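Local atomic coordinates of microcin B17-processing protein McbD (Escherichia coli str. K-12 substr. MG1655, PDB entry 6GRH), a protein that is required to process the inactive microcin B17 precursor into the active peptide, as the YcaO-family member of the McbBCD heterocyclization complex. Residues E[149-155]-E[351-357]; E[166-170]-E[244-248]; E[64-70]-E[129-135]; E[30-34]-E[54-58]; E[41-45]-E[260-264]. The protein carries 1 engineered substitution. Residue numbers count along the deposited sequence, not the author numbering.

Overall arrangement
That one structural element can serve several contacts is well illustrated here. Helix 47-66 serves both contact 4 and contact 3, whose centres are about 19 Å apart, and its residues also line one face of the strand pair of contact 1: Phe153 CD2 lies 3.5 Å from Gly56 CA, and Cys151 SG 3.7 Å from Phe64 CE2. Contacts 4 and 5, centres about 11 Å apart, share a sheet in which 30-34 neighbours 41-45. Contact 5 touches contact 2, Glu261 CG lying 3.7 Å from Leu245 O; contact 2 touches contact 1 through helix 157-180. Chains of McbB reach contacts 1, 3 and 4, and an ethanediol, probably from the crystallisation liquor, lies at the end of contact 1.

Contact 1: E[149-155]-E[351-357]; sequences CGCSFHG and LVWYTKI. With EDO (1,2-ethanediol), chain Q.
Two carbonyl oxygens, Gly155 O and Leu351 O, lie 3.0 Å apart at one end, and O1 of an ethanediol, probably from the crystallisation liquor, reaches both Gly155 O (2.9 Å) and Leu351 O (2.7 Å) while accepting from Leu351 N (3.0 Å); its O2 accepts from Trp353 NE1 (2.8 Å), and Glu19 of the McbB chain also hydrogen-bonds it. Strands 151-154 and 351-357 run antiparallel at 158°, axes 4.7 Å apart. Ser152-Thr355 (Ser152 N to Thr355 O 2.8 Å, Thr355 N to Ser152 O 2.9 Å) and His154-Trp353 (His154 N to Trp353 O 3.0 Å, Trp353 N to His154 O 2.8 Å) are hydrogen-bonded pairs; Cys151-Lys356 and Phe153-Tyr354 are non-hydrogen-bonded. Phe153 (chi1 t) sets CD1 3.5 Å from Tyr354 CE2. Lys356 (chi1-chi3 t, chi4 p) donates from NZ to Cys149 O (2.6 Å) and Asp147 O, Ile357 N to Gly150 O (3.2 Å); Gly150, at phi 79°, lacks room for a CB. Helices 47-66 and 157-180 pack on this antiparallel sheet of the YcaO fold.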
# COMPACT_ATOMS: atom_id res chain seq x y z
N CYS E 149 5.26 21.91 42.82
CA CYS E 149 4.35 23.08 42.78
C CYS E 149 4.96 24.25 42.04
O CYS E 149 6.12 24.59 42.25
CB CYS E 149 3.99 23.57 44.18
SG CYS E 149 2.93 22.42 45.05
N GLY E 150 4.17 24.83 41.14
CA GLY E 150 4.59 25.95 40.35
C GLY E 150 5.49 25.66 39.16
O GLY E 150 5.95 26.59 38.52
N CYS E 151 5.74 24.39 38.87
CA CYS E 151 6.64 23.98 37.78
C CYS E 151 5.88 23.95 36.46
O CYS E 151 4.71 23.57 36.43
CB CYS E 151 7.21 22.59 38.02
SG CYS E 151 8.42 22.49 39.36
N SER E 152 6.55 24.37 35.39
CA SER E 152 5.95 24.36 34.05
C SER E 152 7.01 24.22 32.97
O SER E 152 8.20 24.48 33.20
CB SER E 152 5.11 25.63 33.82
OG SER E 152 4.09 25.38 32.86
N PHE E 153 6.55 23.78 31.80
CA PHE E 153 7.38 23.63 30.61
C PHE E 153 6.60 24.18 29.43
O PHE E 153 5.42 23.87 29.28
CB PHE E 153 7.70 22.16 30.36
CG PHE E 153 8.36 21.89 29.04
CD1 PHE E 153 9.73 22.03 28.89
CD2 PHE E 153 7.60 21.53 27.93
CE1 PHE E 153 10.33 21.78 27.69
CE2 PHE E 153 8.20 21.28 26.71
CZ PHE E 153 9.58 21.39 26.58
N HIS E 154 7.24 24.99 28.60
CA HIS E 154 6.60 25.41 27.36
C HIS E 154 7.59 25.88 26.31
O HIS E 154 8.75 26.05 26.62
CB HIS E 154 5.60 26.54 27.65
CG HIS E 154 4.36 26.46 26.82
ND1 HIS E 154 4.28 27.00 25.55
CD2 HIS E 154 3.17 25.85 27.05
CE1 HIS E 154 3.08 26.73 25.04
NE2 HIS E 154 2.39 26.04 25.93
N GLY E 155 7.12 26.08 25.08
CA GLY E 155 7.92 26.63 23.99
C GLY E 155 8.20 28.12 24.00
O GLY E 155 9.01 28.61 23.21
N LEU E 351 13.73 27.64 21.38
CA LEU E 351 14.08 27.36 22.78
C LEU E 351 12.84 26.80 23.45
O LEU E 351 11.73 27.27 23.19
CB LEU E 351 14.50 28.63 23.50
CG LEU E 351 15.85 29.17 23.08
CD1 LEU E 351 16.04 30.57 23.59
CD2 LEU E 351 16.98 28.29 23.58
N VAL E 352 13.05 25.78 24.26
CA VAL E 352 12.04 25.32 25.21
C VAL E 352 12.46 25.82 26.60
O VAL E 352 13.67 25.99 26.85
CB VAL E 352 11.82 23.81 25.16
CG1 VAL E 352 11.39 23.37 23.75
CG2 VAL E 352 13.05 22.99 25.65
N TRP E 353 11.46 26.01 27.47
CA TRP E 353 11.59 26.73 28.75
C TRP E 353 11.06 25.88 29.88
O TRP E 353 9.99 25.25 29.76
CB TRP E 353 10.79 28.01 28.68
CG TRP E 353 11.41 28.93 27.69
CD1 TRP E 353 11.17 28.98 26.35
CD2 TRP E 353 12.45 29.87 27.95
NE1 TRP E 353 11.98 29.91 25.77
CE2 TRP E 353 12.79 30.46 26.73
CE3 TRP E 353 13.13 30.26 29.12
CZ2 TRP E 353 13.76 31.45 26.62
CZ3 TRP E 353 14.11 31.25 29.01
CH2 TRP E 353 14.39 31.84 27.78
N TYR E 354 11.82 25.85 30.97
CA TYR E 354 11.39 25.24 32.22
C TYR E 354 11.33 26.37 33.22
O TYR E 354 12.28 27.19 33.28
CB TYR E 354 12.39 24.19 32.70
CG TYR E 354 12.84 23.22 31.64
CD1 TYR E 354 13.88 23.54 30.78
CD2 TYR E 354 12.24 21.98 31.51
CE1 TYR E 354 14.31 22.63 29.80
CE2 TYR E 354 12.64 21.07 30.54
CZ TYR E 354 13.69 21.39 29.70
OH TYR E 354 14.10 20.48 28.75
N THR E 355 10.25 26.45 33.98
CA THR E 355 10.11 27.50 34.99
C THR E 355 9.51 26.93 36.25
O THR E 355 8.73 25.97 36.20
CB THR E 355 9.20 28.66 34.53
OG1 THR E 355 7.99 28.12 34.00
CG2 THR E 355 9.87 29.52 33.48
N LYS E 356 9.83 27.56 37.38
CA LYS E 356 9.12 27.32 38.64
C LYS E 356 8.98 28.64 39.39
O LYS E 356 9.96 29.36 39.59
CB LYS E 356 9.84 26.30 39.52
CG LYS E 356 9.10 25.90 40.82
CD LYS E 356 10.01 25.06 41.69
CE LYS E 356 9.45 24.69 43.06
NZ LYS E 356 8.44 23.61 42.96
N ILE E 357 7.74 28.95 39.75
CA ILE E 357 7.45 30.10 40.55
C ILE E 357 7.46 29.68 42.01
O ILE E 357 6.75 28.75 42.39
CB ILE E 357 6.13 30.79 40.13
CG1 ILE E 357 6.37 31.40 38.75
CG2 ILE E 357 5.75 31.85 41.15
CD1 ILE E 357 5.23 32.19 38.17
C1 EDO Q . 11.41 30.44 20.81
O1 EDO Q . 11.16 29.12 21.31
C2 EDO Q . 12.05 31.29 21.91
O2 EDO Q . 11.54 30.94 23.20

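Contact 2: E[166-170]-E[244-248]; sequences CEFME and GLSYA
Met169, in the conformer given (chi1 m, chi2 m), lays its CB over one face of the Tyr247 ring, 3.7 Å from the centroid and 10° off the normal, a CH-pi contact. Its SD lies obliquely at 5.0 Å from that centroid, a Met-aromatic contact, while Cys166 SG sits at the ring edge, 3.8 Å from Tyr247 CD1. Tyr247 (chi1 t, chi2 -93°) reaches from strand 244-248 towards helix 166-170, their directions 125° apart and the closest approach of the axes 7.3 Å. One turn along the helix from Cys166, Glu170 (chi1 m, chi2 t) turns its carboxylate to the strand, where Tyr247 N donates to Glu170 OE2 at 2.9 Å. Leu245 (chi1 t) points the same way as Tyr247 and puts CD2 3.4 Å from Glu170 O. Ser246 and Ala248 point away overall and face helix 251-275, though Ser246 CA lies 3.4 Å from Glu170 OE2; Tyr247 OH bonds to Pro222 O. The result is a sheet edge packed by a helix on each face, in the YcaO fold.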
# COMPACT_ATOMS: atom_id res chain seq x y z
N CYS E 166 -0.36 29.74 36.92
CA CYS E 166 -1.62 29.02 37.06
C CYS E 166 -1.50 27.92 38.09
O CYS E 166 -2.32 27.81 39.00
CB CYS E 166 -2.11 28.49 35.70
SG CYS E 166 -2.75 29.81 34.62
N GLU E 167 -0.44 27.13 38.00
CA GLU E 167 -0.23 26.08 38.98
C GLU E 167 -0.01 26.64 40.39
O GLU E 167 -0.54 26.09 41.34
CB GLU E 167 0.95 25.19 38.61
CG GLU E 167 0.94 23.92 39.43
CD GLU E 167 1.75 22.84 38.76
OE1 GLU E 167 1.26 22.31 37.73
OE2 GLU E 167 2.86 22.55 39.27
N PHE E 168 0.76 27.72 40.51
CA PHE E 168 0.98 28.41 41.80
C PHE E 168 -0.34 28.84 42.40
O PHE E 168 -0.61 28.58 43.57
CB PHE E 168 1.89 29.63 41.58
CG PHE E 168 2.20 30.43 42.82
CD1 PHE E 168 3.21 30.03 43.69
CD2 PHE E 168 1.50 31.60 43.10
CE1 PHE E 168 3.52 30.77 44.81
CE2 PHE E 168 1.81 32.35 44.24
CZ PHE E 168 2.83 31.93 45.08
N MET E 169 -1.18 29.51 41.60
CA MET E 169 -2.51 29.89 42.03
C MET E 169 -3.32 28.68 42.47
O MET E 169 -3.96 28.71 43.52
CB MET E 169 -3.26 30.64 40.93
CG MET E 169 -3.04 32.13 40.98
SD MET E 169 -3.56 32.73 42.59
CE MET E 169 -2.15 33.75 42.97
N GLU E 170 -3.26 27.61 41.69
CA GLU E 170 -4.00 26.37 42.00
C GLU E 170 -3.65 25.82 43.38
O GLU E 170 -4.52 25.56 44.21
CB GLU E 170 -3.70 25.26 40.96
CG GLU E 170 -4.49 25.43 39.67
CD GLU E 170 -3.92 24.68 38.49
OE1 GLU E 170 -3.11 23.75 38.66
OE2 GLU E 170 -4.28 25.04 37.35
N GLY E 244 -10.26 17.11 40.88
CA GLY E 244 -9.59 17.85 39.83
C GLY E 244 -9.54 19.31 40.21
O GLY E 244 -10.41 19.82 40.92
N LEU E 245 -8.52 19.99 39.72
CA LEU E 245 -8.30 21.38 40.03
C LEU E 245 -7.67 22.08 38.84
O LEU E 245 -6.74 21.56 38.22
CB LEU E 245 -7.37 21.49 41.23
CG LEU E 245 -6.95 22.90 41.68
CD1 LEU E 245 -8.14 23.71 42.16
CD2 LEU E 245 -5.93 22.75 42.79
N SER E 246 -8.15 23.29 38.56
CA SER E 246 -7.52 24.10 37.55
C SER E 246 -7.82 25.57 37.77
O SER E 246 -8.89 25.92 38.26
CB SER E 246 -8.00 23.65 36.18
OG SER E 246 -7.34 24.38 35.17
N TYR E 247 -6.85 26.41 37.40
CA TYR E 247 -6.99 27.84 37.47
C TYR E 247 -6.89 28.41 36.07
O TYR E 247 -5.97 28.07 35.33
CB TYR E 247 -5.90 28.44 38.35
CG TYR E 247 -5.89 29.95 38.40
CD1 TYR E 247 -5.11 30.70 37.52
CD2 TYR E 247 -6.68 30.64 39.32
CE1 TYR E 247 -5.08 32.08 37.57
CE2 TYR E 247 -6.66 32.03 39.38
CZ TYR E 247 -5.87 32.75 38.50
OH TYR E 247 -5.83 34.12 38.57
N ALA E 248 -7.82 29.30 35.74
CA ALA E 248 -7.77 30.05 34.48
C ALA E 248 -8.45 31.40 34.69
O ALA E 248 -9.09 31.63 35.73
CB ALA E 248 -8.44 29.24 33.38

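Contact 3: E[64-70]-E[129-135]; sequences FFNEIVT and IALDNIT
Ile129 opens the loop segment 129-135 by putting its O 3.5 Å from Phe64 CD1, at the ring edge, and, in the conformer given, its CG2 3.8 Å from Ile68 CD1. Ala130 follows in extended conformation (phi/psi -78/129°), its CB 4.1 Å from Ile68 CG1. Leu131 then carries the one direct hydrogen bond: its N donates to Phe64 O at 2.9 Å, nearly straight at 176°, in the last turn of helix 47-66. In its given conformer CD2 packs 3.6 Å from Phe64 CB and 3.6 Å from Phe65 CE1, and CB stands over the Phe65 face, 3.8 Å from the centroid. Asp132 (chi1 p) brings CB to 3.3 Å from Phe65 O; its OD1 receives a water (2.8 Å) that also donates to Phe64 O (3.1 Å) and accepts from Ile68 N (3.0 Å). Ile134 N donates to Asp132 OD2 (2.9 Å). Thr135 ends the segment, its CG2 3.6 Å from Thr70 CG2, its N 2.8 Å from Asp132 OD2 and its OG1 2.5 Å from Asp132 OD1. Lys206 of McbB donates to both Ile68 O and Thr135 OG1, so both segments border that subunit. Residues 132-135 form an Asx turn and Asx motif.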
# COMPACT_ATOMS: atom_id res chain seq x y z
N PHE E 64 13.16 18.60 36.40
CA PHE E 64 13.17 18.84 37.86
C PHE E 64 13.61 17.61 38.65
O PHE E 64 14.34 17.76 39.64
CB PHE E 64 11.82 19.40 38.33
CG PHE E 64 11.57 20.79 37.84
CD1 PHE E 64 12.21 21.86 38.45
CD2 PHE E 64 10.72 21.04 36.77
CE1 PHE E 64 12.00 23.16 38.01
CE2 PHE E 64 10.51 22.34 36.33
CZ PHE E 64 11.16 23.40 36.94
N PHE E 65 13.25 16.42 38.18
CA PHE E 65 13.66 15.15 38.85
C PHE E 65 15.06 14.66 38.49
O PHE E 65 15.75 14.05 39.34
CB PHE E 65 12.65 14.02 38.56
CG PHE E 65 11.41 14.08 39.41
CD1 PHE E 65 10.36 14.94 39.10
CD2 PHE E 65 11.30 13.26 40.53
CE1 PHE E 65 9.23 14.98 39.89
CE2 PHE E 65 10.17 13.32 41.34
CZ PHE E 65 9.15 14.18 41.03
N ASN E 66 15.51 14.87 37.26
CA ASN E 66 16.68 14.11 36.76
C ASN E 66 17.83 14.95 36.28
O ASN E 66 18.90 14.36 36.03
CB ASN E 66 16.31 13.24 35.56
CG ASN E 66 15.25 12.21 35.83
OD1 ASN E 66 14.55 11.83 34.89
ND2 ASN E 66 15.11 11.74 37.06
N GLU E 67 17.63 16.25 36.06
CA GLU E 67 18.54 17.01 35.19
C GLU E 67 19.11 18.33 35.70
O GLU E 67 19.87 18.97 34.95
CB GLU E 67 17.86 17.26 33.85
CG GLU E 67 17.62 16.01 33.02
CD GLU E 67 16.97 16.32 31.68
OE1 GLU E 67 16.41 17.43 31.48
OE2 GLU E 67 16.97 15.43 30.79
N ILE E 68 18.81 18.73 36.94
CA ILE E 68 19.29 20.01 37.44
C ILE E 68 20.77 19.90 37.83
O ILE E 68 21.14 18.98 38.56
CB ILE E 68 18.53 20.52 38.69
CG1 ILE E 68 17.00 20.46 38.53
CG2 ILE E 68 18.99 21.94 39.06
CD1 ILE E 68 16.36 21.65 37.86
N VAL E 69 21.58 20.86 37.37
CA VAL E 69 22.94 21.06 37.88
C VAL E 69 23.00 22.48 38.42
O VAL E 69 22.60 23.43 37.75
CB VAL E 69 24.03 20.81 36.82
CG1 VAL E 69 25.43 21.14 37.36
CG2 VAL E 69 23.98 19.35 36.35
N THR E 70 23.49 22.62 39.66
CA THR E 70 23.52 23.93 40.35
C THR E 70 24.67 24.79 39.89
O THR E 70 25.66 24.30 39.38
CB THR E 70 23.60 23.76 41.86
OG1 THR E 70 24.79 23.05 42.21
CG2 THR E 70 22.39 22.97 42.34
N ILE E 129 14.16 23.46 44.38
CA ILE E 129 13.80 23.22 42.98
C ILE E 129 14.08 21.80 42.49
O ILE E 129 13.26 21.22 41.78
CB ILE E 129 14.51 24.26 42.10
CG1 ILE E 129 13.53 25.38 41.83
CG2 ILE E 129 14.99 23.64 40.80
CD1 ILE E 129 14.07 26.77 42.05
N ALA E 130 15.23 21.25 42.87
CA ALA E 130 15.65 19.93 42.41
C ALA E 130 14.90 18.83 43.19
O ALA E 130 14.89 18.86 44.41
CB ALA E 130 17.15 19.80 42.61
N LEU E 131 14.29 17.87 42.51
CA LEU E 131 13.51 16.84 43.22
C LEU E 131 14.35 15.63 43.62
O LEU E 131 14.01 14.93 44.59
CB LEU E 131 12.25 16.48 42.43
CG LEU E 131 11.12 17.48 42.70
CD1 LEU E 131 11.56 18.66 43.55
CD2 LEU E 131 10.53 17.98 41.40
N ASP E 132 15.50 15.43 42.96
CA ASP E 132 16.40 14.32 43.32
C ASP E 132 17.16 14.61 44.63
O ASP E 132 17.20 15.75 45.08
CB ASP E 132 17.41 14.08 42.20
CG ASP E 132 18.43 15.19 42.11
OD1 ASP E 132 18.07 16.30 41.65
OD2 ASP E 132 19.59 14.97 42.54
N ASN E 133 17.79 13.60 45.21
CA ASN E 133 18.46 13.78 46.52
C ASN E 133 19.96 14.03 46.43
O ASN E 133 20.61 14.14 47.46
CB ASN E 133 18.15 12.60 47.46
CG ASN E 133 16.67 12.51 47.78
OD1 ASN E 133 15.94 13.50 47.71
ND2 ASN E 133 16.21 11.32 48.14
N ILE E 134 20.48 14.17 45.22
CA ILE E 134 21.90 14.36 44.96
C ILE E 134 22.27 15.82 44.70
O ILE E 134 23.29 16.30 45.18
CB ILE E 134 22.32 13.47 43.76
CG1 ILE E 134 22.17 11.99 44.16
CG2 ILE E 134 23.77 13.76 43.35
CD1 ILE E 134 22.12 10.99 43.04
N THR E 135 21.44 16.52 43.93
CA THR E 135 21.74 17.86 43.46
C THR E 135 22.14 18.80 44.60
O THR E 135 23.17 19.45 44.52
CB THR E 135 20.55 18.41 42.67
OG1 THR E 135 20.29 17.52 41.57
CG2 THR E 135 20.84 19.78 42.14
O HOH W 1 17.38 17.21 39.14

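Contact 4: E[30-34]-E[54-58]; sequences SQIWD and AIGEY
How a strand meets a helix through alternate residues is well seen where 30-34 runs beside 54-58. The axes lie 7.9 Å apart at closest and their directions differ by 32°; Gln31 CA and Ala54 CA are 5.7 Å apart. Ser30, Ile32 and Asp34 point their CA-to-CB bonds toward the helix, Gln31 and Trp33 away from it. Ala54 and Tyr58, one helical turn apart and linked by Tyr58 N to Ala54 O (3.0 Å), supply most of the receiving surface. Ile32 sits in the middle in the m, t rotamer, which splits its two branches: CD1 runs forward to 3.6 Å from Ala54 O and 3.8 Å from Ile55 CA, while CG2 rests 3.6 Å from Tyr58 CD1. At the first residue of the segment Ser30 (chi1 m) packs its CB 3.9 Å from Ala54 CB, the serine hydroxyl pairing with Ser50. Tyr58, with chi1 t and chi2 75°, carries its ring forward past Ile32 CG2 to Asp34, which, with chi1 t, swings its carboxylate to the ring's edge; Tyr58 OH donates to Asp34 OD2 at 2.7 Å. Asp34 OD1 is engaged separately, in a salt bridge with Arg37 and a bond from Ala14 N. Apolar packing is therefore closed at one end by a phenol-carboxylate bond, and the buried aspartate has its charge met by Arg37.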
# COMPACT_ATOMS: atom_id res chain seq x y z
N SER E 30 -2.94 10.57 26.56
CA SER E 30 -1.61 10.28 26.01
C SER E 30 -0.64 10.12 27.16
O SER E 30 -0.74 10.84 28.14
CB SER E 30 -1.12 11.39 25.07
OG SER E 30 -1.94 11.49 23.92
N GLN E 31 0.31 9.20 27.02
CA GLN E 31 1.18 8.88 28.12
C GLN E 31 2.60 8.58 27.62
O GLN E 31 2.78 8.00 26.56
CB GLN E 31 0.61 7.68 28.87
CG GLN E 31 1.38 7.27 30.10
CD GLN E 31 0.65 6.25 30.96
OE1 GLN E 31 0.16 6.58 32.02
NE2 GLN E 31 0.58 5.02 30.50
N ILE E 32 3.59 9.04 28.39
CA ILE E 32 4.98 8.70 28.19
C ILE E 32 5.47 7.87 29.37
O ILE E 32 5.29 8.26 30.51
CB ILE E 32 5.83 9.95 27.98
CG1 ILE E 32 5.46 10.56 26.62
CG2 ILE E 32 7.32 9.63 28.05
CD1 ILE E 32 6.02 11.92 26.34
N TRP E 33 6.07 6.71 29.09
CA TRP E 33 6.66 5.86 30.12
C TRP E 33 8.18 5.86 29.88
O TRP E 33 8.63 5.81 28.73
CB TRP E 33 6.06 4.44 30.08
CG TRP E 33 6.71 3.40 31.00
CD1 TRP E 33 6.48 3.25 32.34
CD2 TRP E 33 7.66 2.38 30.64
NE1 TRP E 33 7.24 2.21 32.83
CE2 TRP E 33 7.96 1.65 31.82
CE3 TRP E 33 8.27 2.00 29.45
CZ2 TRP E 33 8.87 0.58 31.84
CZ3 TRP E 33 9.18 0.93 29.46
CH2 TRP E 33 9.46 0.23 30.65
N ASP E 34 8.94 5.99 30.97
CA ASP E 34 10.39 6.05 30.91
C ASP E 34 10.95 5.29 32.11
O ASP E 34 11.67 5.86 32.92
CB ASP E 34 10.85 7.52 30.89
CG ASP E 34 12.24 7.72 30.28
OD1 ASP E 34 12.75 6.78 29.61
OD2 ASP E 34 12.81 8.84 30.46
N ALA E 54 1.32 15.62 27.24
CA ALA E 54 2.10 14.48 27.72
C ALA E 54 3.58 14.74 27.49
O ALA E 54 4.39 14.45 28.38
CB ALA E 54 1.69 13.19 27.07
N ILE E 55 3.92 15.27 26.30
CA ILE E 55 5.32 15.62 25.98
C ILE E 55 5.85 16.69 26.97
O ILE E 55 6.93 16.57 27.48
CB ILE E 55 5.46 16.13 24.53
CG1 ILE E 55 5.13 15.03 23.52
CG2 ILE E 55 6.89 16.66 24.25
CD1 ILE E 55 4.77 15.57 22.16
N GLY E 56 5.08 17.75 27.17
CA GLY E 56 5.42 18.81 28.12
C GLY E 56 5.56 18.36 29.55
O GLY E 56 6.51 18.74 30.23
N GLU E 57 4.66 17.50 30.00
CA GLU E 57 4.74 16.90 31.33
C GLU E 57 6.02 16.07 31.49
O GLU E 57 6.70 16.16 32.52
CB GLU E 57 3.49 16.03 31.56
CG GLU E 57 3.37 15.34 32.93
CD GLU E 57 3.14 16.32 34.06
OE1 GLU E 57 2.32 17.24 33.88
OE2 GLU E 57 3.80 16.17 35.11
N TYR E 58 6.36 15.30 30.46
CA TYR E 58 7.58 14.54 30.45
C TYR E 58 8.82 15.46 30.53
O TYR E 58 9.69 15.21 31.35
CB TYR E 58 7.68 13.66 29.18
CG TYR E 58 9.01 12.99 29.10
CD1 TYR E 58 9.30 11.94 29.92
CD2 TYR E 58 9.99 13.45 28.23
CE1 TYR E 58 10.54 11.31 29.88
CE2 TYR E 58 11.25 12.82 28.19
CZ TYR E 58 11.51 11.77 29.03
OH TYR E 58 12.71 11.14 28.99

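Contact 5: E[41-45]-E[260-264]; sequences ASAAG and VELWQ
Ala44 pushes its CB from strand 41-45 into a shallow site on helix 260-264 formed by Gln264, Val260 and, less extensively, Trp263. Gln264, with chi1 and chi2 both near 180°, extends toward the strand; its CB is 4.4 Å from Ala44 CB, and its amide lies beside Ser42 OG and the backbone of Ala43, next to Phe29 of the adjoining strand. Val260, one turn earlier and tied to it by Gln264 N to Val260 O (2.9 Å), swings CG1 (chi1 t) over the strand, 3.9 Å from Ala44 CB and 3.4 Å from Ala44 O. The axes cross at 130° and approach to 8.2 Å, and the nearest backbone pairs are Ala44 CA to Gln264 CA, 6.3 Å, and Gly45 CA to Val260 CA, 6.6 Å. In fold terms the strand is one of the two outermost strands, within this chain, of a four-stranded antiparallel sheet. Ala41 and Ala43 point away from helix 251-275 and toward helix 47-66, so that the sheet margin is packed by a helix on each face, while Leu262 of helix 251-275 reaches strand 224-231 of a different, mixed sheet. Trp263 (chi1 t) comes to Ala44 edge-on, with CZ3 3.6 Å from Ala44 CB. Gly45 ends the strand at phi/psi 155/-148°, where a side chain would collide with the carbonyl of Ala44, which favours glycine, and sets its N 4.2 Å from Val260 CG1.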
# COMPACT_ATOMS: atom_id res chain seq x y z
N ALA E 41 4.36 10.14 32.55
CA ALA E 41 3.81 11.46 32.34
C ALA E 41 2.61 11.37 31.42
O ALA E 41 2.68 10.72 30.36
CB ALA E 41 4.88 12.34 31.72
N SER E 42 1.51 12.04 31.76
CA SER E 42 0.33 11.97 30.91
C SER E 42 -0.47 13.26 30.88
O SER E 42 -0.28 14.14 31.70
CB SER E 42 -0.56 10.84 31.40
OG SER E 42 -1.03 11.14 32.69
N ALA E 43 -1.37 13.33 29.91
CA ALA E 43 -2.29 14.44 29.75
C ALA E 43 -3.52 13.93 29.05
O ALA E 43 -3.46 12.97 28.27
CB ALA E 43 -1.67 15.56 28.95
N ALA E 44 -4.61 14.63 29.28
CA ALA E 44 -5.85 14.29 28.65
C ALA E 44 -6.55 15.55 28.18
O ALA E 44 -6.40 16.62 28.79
CB ALA E 44 -6.73 13.50 29.61
N GLY E 45 -7.31 15.40 27.10
CA GLY E 45 -8.15 16.46 26.57
C GLY E 45 -8.40 16.26 25.11
O GLY E 45 -8.46 15.12 24.62
N VAL E 260 -11.56 17.59 33.43
CA VAL E 260 -10.66 16.69 32.69
C VAL E 260 -9.51 16.23 33.60
O VAL E 260 -9.07 15.08 33.50
CB VAL E 260 -10.14 17.32 31.39
CG1 VAL E 260 -9.15 16.40 30.71
CG2 VAL E 260 -11.28 17.60 30.44
N GLU E 261 -9.02 17.12 34.46
CA GLU E 261 -8.03 16.73 35.48
C GLU E 261 -8.60 15.64 36.40
O GLU E 261 -7.91 14.66 36.68
CB GLU E 261 -7.58 17.93 36.31
CG GLU E 261 -6.73 18.94 35.54
CD GLU E 261 -5.26 18.57 35.46
OE1 GLU E 261 -4.74 17.85 36.35
OE2 GLU E 261 -4.60 19.02 34.49
N LEU E 262 -9.84 15.79 36.83
CA LEU E 262 -10.49 14.74 37.61
C LEU E 262 -10.55 13.41 36.85
O LEU E 262 -10.13 12.38 37.35
CB LEU E 262 -11.87 15.18 38.09
CG LEU E 262 -12.56 14.28 39.13
CD1 LEU E 262 -13.58 15.07 39.97
CD2 LEU E 262 -13.23 13.06 38.48
N TRP E 263 -11.08 13.43 35.63
CA TRP E 263 -11.15 12.23 34.81
C TRP E 263 -9.78 11.55 34.64
O TRP E 263 -9.66 10.33 34.77
CB TRP E 263 -11.73 12.56 33.44
CG TRP E 263 -11.84 11.35 32.59
CD1 TRP E 263 -12.79 10.40 32.64
CD2 TRP E 263 -10.91 10.94 31.60
NE1 TRP E 263 -12.52 9.41 31.72
CE2 TRP E 263 -11.37 9.73 31.07
CE3 TRP E 263 -9.72 11.49 31.12
CZ2 TRP E 263 -10.70 9.05 30.05
CZ3 TRP E 263 -9.03 10.81 30.10
CH2 TRP E 263 -9.53 9.60 29.58
N GLN E 264 -8.77 12.35 34.36
CA GLN E 264 -7.41 11.85 34.28
C GLN E 264 -6.97 11.11 35.55
O GLN E 264 -6.46 10.00 35.47
CB GLN E 264 -6.43 12.97 33.93
CG GLN E 264 -5.04 12.41 33.65
CD GLN E 264 -4.00 13.43 33.22
OE1 GLN E 264 -3.07 13.08 32.50
NE2 GLN E 264 -4.12 14.67 33.69